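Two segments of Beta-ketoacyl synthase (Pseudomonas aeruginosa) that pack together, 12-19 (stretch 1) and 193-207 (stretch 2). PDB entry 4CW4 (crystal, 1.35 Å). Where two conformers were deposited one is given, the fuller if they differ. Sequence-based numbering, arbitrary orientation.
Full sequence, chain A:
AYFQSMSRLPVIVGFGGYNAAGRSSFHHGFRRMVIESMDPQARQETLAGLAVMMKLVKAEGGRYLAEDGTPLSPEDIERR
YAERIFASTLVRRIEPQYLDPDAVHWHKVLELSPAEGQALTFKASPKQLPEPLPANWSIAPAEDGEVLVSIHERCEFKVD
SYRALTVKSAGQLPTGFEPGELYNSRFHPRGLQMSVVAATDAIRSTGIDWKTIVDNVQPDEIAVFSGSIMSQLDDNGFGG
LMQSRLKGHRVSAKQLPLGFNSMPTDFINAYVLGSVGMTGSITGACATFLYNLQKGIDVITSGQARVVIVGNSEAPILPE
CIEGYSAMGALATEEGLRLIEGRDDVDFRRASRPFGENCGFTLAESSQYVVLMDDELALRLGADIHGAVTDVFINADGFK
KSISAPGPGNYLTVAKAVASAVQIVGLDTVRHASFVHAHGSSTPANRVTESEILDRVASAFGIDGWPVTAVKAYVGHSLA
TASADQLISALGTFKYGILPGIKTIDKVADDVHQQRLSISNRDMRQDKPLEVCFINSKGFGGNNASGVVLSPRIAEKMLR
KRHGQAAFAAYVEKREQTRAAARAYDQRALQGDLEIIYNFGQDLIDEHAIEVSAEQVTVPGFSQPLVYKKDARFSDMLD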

# COMPACT_ATOMS: atom_id res chain seq x y z
N ILE A 12 -13.22 -4.73 -20.50
CA ILE A 12 -12.79 -5.91 -19.78
C ILE A 12 -12.70 -7.07 -20.76
O ILE A 12 -13.72 -7.52 -21.27
CB ILE A 12 -13.77 -6.27 -18.63
CG1 ILE A 12 -13.95 -5.10 -17.66
CG2 ILE A 12 -13.28 -7.54 -17.91
CD1 ILE A 12 -15.12 -5.28 -16.72
N VAL A 13 -11.48 -7.53 -21.04
CA VAL A 13 -11.26 -8.57 -22.04
C VAL A 13 -10.94 -9.93 -21.42
O VAL A 13 -10.86 -10.94 -22.13
CB VAL A 13 -10.14 -8.18 -23.05
CG1 VAL A 13 -10.46 -6.83 -23.70
CG2 VAL A 13 -8.76 -8.15 -22.38
N GLY A 14 -10.81 -9.97 -20.09
CA GLY A 14 -10.56 -11.22 -19.40
C GLY A 14 -10.75 -11.01 -17.91
O GLY A 14 -10.73 -9.87 -17.45
N PHE A 15 -10.94 -12.09 -17.17
CA PHE A 15 -11.07 -12.02 -15.72
C PHE A 15 -10.88 -13.40 -15.14
O PHE A 15 -11.20 -14.41 -15.79
CB PHE A 15 -12.42 -11.41 -15.31
CG PHE A 15 -13.62 -12.21 -15.72
CD1 PHE A 15 -14.20 -12.04 -16.96
CD2 PHE A 15 -14.19 -13.13 -14.85
CE1 PHE A 15 -15.30 -12.79 -17.33
CE2 PHE A 15 -15.29 -13.87 -15.20
CZ PHE A 15 -15.83 -13.72 -16.45
N GLY A 16 -10.32 -13.46 -13.94
CA GLY A 16 -10.11 -14.75 -13.32
C GLY A 16 -9.68 -14.61 -11.89
O GLY A 16 -9.44 -13.50 -11.43
N GLY A 17 -9.56 -15.74 -11.21
CA GLY A 17 -9.18 -15.72 -9.81
C GLY A 17 -9.90 -16.79 -9.02
O GLY A 17 -10.56 -17.65 -9.59
N TYR A 18 -9.78 -16.71 -7.70
CA TYR A 18 -10.27 -17.72 -6.77
C TYR A 18 -10.74 -17.09 -5.48
O TYR A 18 -10.05 -16.26 -4.88
CB TYR A 18 -9.18 -18.76 -6.46
CG TYR A 18 -8.78 -19.51 -7.71
CD1 TYR A 18 -9.49 -20.63 -8.13
CD2 TYR A 18 -7.71 -19.09 -8.49
CE1 TYR A 18 -9.15 -21.32 -9.28
CE2 TYR A 18 -7.39 -19.75 -9.66
CZ TYR A 18 -8.10 -20.86 -10.04
OH TYR A 18 -7.79 -21.55 -11.19
N ASN A 19 -11.94 -17.50 -5.07
CA ASN A 19 -12.46 -17.19 -3.75
C ASN A 19 -13.28 -18.36 -3.25
O ASN A 19 -13.20 -19.46 -3.82
CB ASN A 19 -13.22 -15.86 -3.75
CG ASN A 19 -14.44 -15.87 -4.64
OD1 ASN A 19 -15.01 -16.91 -4.95
ND2 ASN A 19 -14.90 -14.68 -4.99
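Stretch 2, residues 193-207: QMSVVAATDAIRSTG

Two hydrogen bonds from the strand backbone to side chains of stretch 2 fasten the segments together. The amide N of Gly 17 donates to Asp 201 OD2 (2.9 Å, 154°), and the amide N of Phe 15 donates to Ser 205 OG (2.9 Å, 143°). Asp 201 (chi1 t) and Ser 205 (chi1 p) both direct CA-to-CB toward the strand; Ser 205 OG in turn donates to Ala 202 O at 2.7 Å, so the hydroxyl links the strand amide to the helix backbone. Two waters extend the polar contact: water 1 donates to Val 13 O (2.8 Å) and Thr 206 O (2.7 Å), while water 2 donates to Val 197 O (2.8 Å) and lies 2.8 Å from Tyr 18 OH.

Stretch 2 enters already helical at Gln 193 and, near its C-terminal end, passes through a type I turn, Arg 204 to Gly 207, where Gly 207 takes positive phi. The helix runs roughly antiparallel to the extended strand 12-19, at 152° between N-to-C directions, and the axes approach to 5.6 Å. Such closeness rests on small residues: Gly 16 CA lies 3.8 Å from Ala 202 CA, and Gly 17 CA 3.9 Å from Ala 198 CA. A CB on Gly 16 would clash with Ala 202 N and Asp 201 OD2; one on Gly 14 would strike Thr 206 CG2 and Ser 205 OG. Gly 17, with phi 144°, has a backbone that itself calls for glycine.

Farther along, Tyr 18 (chi1 m), its CA-to-CB bond toward the helix, has the largest covered area of the contact, its CE2 3.5 Å from Val 197 CG1 and its ring edge near Ala 198 CA (4.2 Å from CD2). At the other end, Val 13 CG2 meets Thr 206 CG2 at 4.2 Å.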

# COMPACT_ATOMS: atom_id res chain seq x y z
N GLN A 193 1.01 -16.94 -3.52
CA GLN A 193 0.56 -18.12 -4.24
C GLN A 193 -0.77 -17.83 -4.94
O GLN A 193 -0.95 -18.15 -6.11
CB GLN A 193 0.39 -19.29 -3.28
CG GLN A 193 1.66 -19.68 -2.53
CD GLN A 193 1.41 -20.71 -1.48
OE1 GLN A 193 0.30 -21.22 -1.33
NE2 GLN A 193 2.43 -21.03 -0.74
N MET A 194 -1.69 -17.21 -4.21
CA MET A 194 -3.01 -16.92 -4.75
C MET A 194 -2.94 -15.92 -5.88
O MET A 194 -3.65 -16.05 -6.87
CB MET A 194 -3.95 -16.44 -3.64
CG MET A 194 -4.37 -17.57 -2.71
SD MET A 194 -5.37 -17.11 -1.29
CE MET A 194 -6.76 -16.29 -2.08
N SER A 195 -2.03 -14.95 -5.78
CA SER A 195 -1.89 -13.95 -6.83
C SER A 195 -1.38 -14.59 -8.11
O SER A 195 -1.88 -14.32 -9.19
CB SER A 195 -0.95 -12.81 -6.40
OG SER A 195 -0.93 -11.80 -7.39
N VAL A 196 -0.35 -15.43 -7.98
CA VAL A 196 0.23 -16.10 -9.15
C VAL A 196 -0.83 -16.97 -9.84
O VAL A 196 -0.99 -16.94 -11.06
CB VAL A 196 1.48 -16.92 -8.73
CG1 VAL A 196 1.93 -17.90 -9.82
CG2 VAL A 196 2.61 -15.98 -8.33
N VAL A 197 -1.56 -17.75 -9.05
CA VAL A 197 -2.55 -18.66 -9.62
C VAL A 197 -3.76 -17.93 -10.22
O VAL A 197 -4.24 -18.28 -11.31
CB VAL A 197 -2.97 -19.72 -8.57
CG1 VAL A 197 -4.09 -20.56 -9.04
CG2 VAL A 197 -1.75 -20.57 -8.20
N ALA A 198 -4.21 -16.88 -9.55
CA ALA A 198 -5.29 -16.05 -10.07
C ALA A 198 -4.89 -15.30 -11.33
O ALA A 198 -5.69 -15.15 -12.24
CB ALA A 198 -5.76 -15.07 -9.00
N ALA A 199 -3.67 -14.78 -11.36
CA ALA A 199 -3.25 -14.01 -12.52
C ALA A 199 -3.24 -14.88 -13.77
O ALA A 199 -3.64 -14.43 -14.84
CB ALA A 199 -1.89 -13.36 -12.29
N THR A 200 -2.78 -16.11 -13.63
CA THR A 200 -2.75 -17.01 -14.78
C THR A 200 -4.17 -17.24 -15.27
O THR A 200 -4.41 -17.18 -16.48
CB THR A 200 -2.09 -18.36 -14.47
OG1 THR A 200 -0.70 -18.18 -14.19
CG2 THR A 200 -2.23 -19.31 -15.66
N ASP A 201 -5.09 -17.51 -14.36
CA ASP A 201 -6.50 -17.73 -14.75
C ASP A 201 -7.02 -16.53 -15.55
O ASP A 201 -7.61 -16.70 -16.63
CB ASP A 201 -7.35 -17.96 -13.50
CG ASP A 201 -8.77 -18.36 -13.81
OD1 ASP A 201 -9.00 -19.19 -14.73
OD2 ASP A 201 -9.67 -17.84 -13.14
N ALA A 202 -6.77 -15.31 -15.06
CA ALA A 202 -7.24 -14.11 -15.77
C ALA A 202 -6.63 -13.97 -17.18
O ALA A 202 -7.34 -13.66 -18.15
CB ALA A 202 -6.97 -12.86 -14.94
N ILE A 203 -5.33 -14.18 -17.30
CA ILE A 203 -4.65 -14.00 -18.58
C ILE A 203 -5.11 -15.04 -19.58
O ILE A 203 -5.34 -14.74 -20.74
CB ILE A 203 -3.11 -14.10 -18.36
CG1 ILE A 203 -2.63 -12.89 -17.56
CG2 ILE A 203 -2.36 -14.25 -19.68
CD1 ILE A 203 -2.80 -11.55 -18.28
N ARG A 204 -5.24 -16.28 -19.14
CA ARG A 204 -5.65 -17.35 -20.04
C ARG A 204 -7.12 -17.24 -20.45
O ARG A 204 -7.51 -17.74 -21.49
CB ARG A 204 -5.37 -18.72 -19.42
CG ARG A 204 -3.89 -19.03 -19.23
CD ARG A 204 -3.64 -20.46 -18.86
NE ARG A 204 -2.24 -20.69 -18.55
CZ ARG A 204 -1.29 -20.91 -19.46
NH1 ARG A 204 -1.59 -20.93 -20.76
NH2 ARG A 204 -0.03 -21.11 -19.07
N SER A 205 -7.93 -16.58 -19.62
CA SER A 205 -9.34 -16.38 -19.94
C SER A 205 -9.53 -15.48 -21.14
O SER A 205 -10.61 -15.46 -21.71
CB SER A 205 -10.11 -15.76 -18.76
OG SER A 205 -9.90 -14.36 -18.67
N THR A 206 -8.51 -14.73 -21.54
CA THR A 206 -8.67 -13.83 -22.68
C THR A 206 -8.77 -14.54 -24.02
O THR A 206 -9.25 -13.96 -24.97
CB THR A 206 -7.50 -12.82 -22.81
OG1 THR A 206 -6.30 -13.51 -23.16
CG2 THR A 206 -7.31 -12.00 -21.53
N GLY A 207 -8.26 -15.76 -24.11
CA GLY A 207 -8.16 -16.45 -25.39
C GLY A 207 -7.12 -15.88 -26.34
O GLY A 207 -7.15 -16.20 -27.52
O HOH W 1 -10.48 -11.52 -24.81
O HOH W 2 -5.41 -20.68 -12.26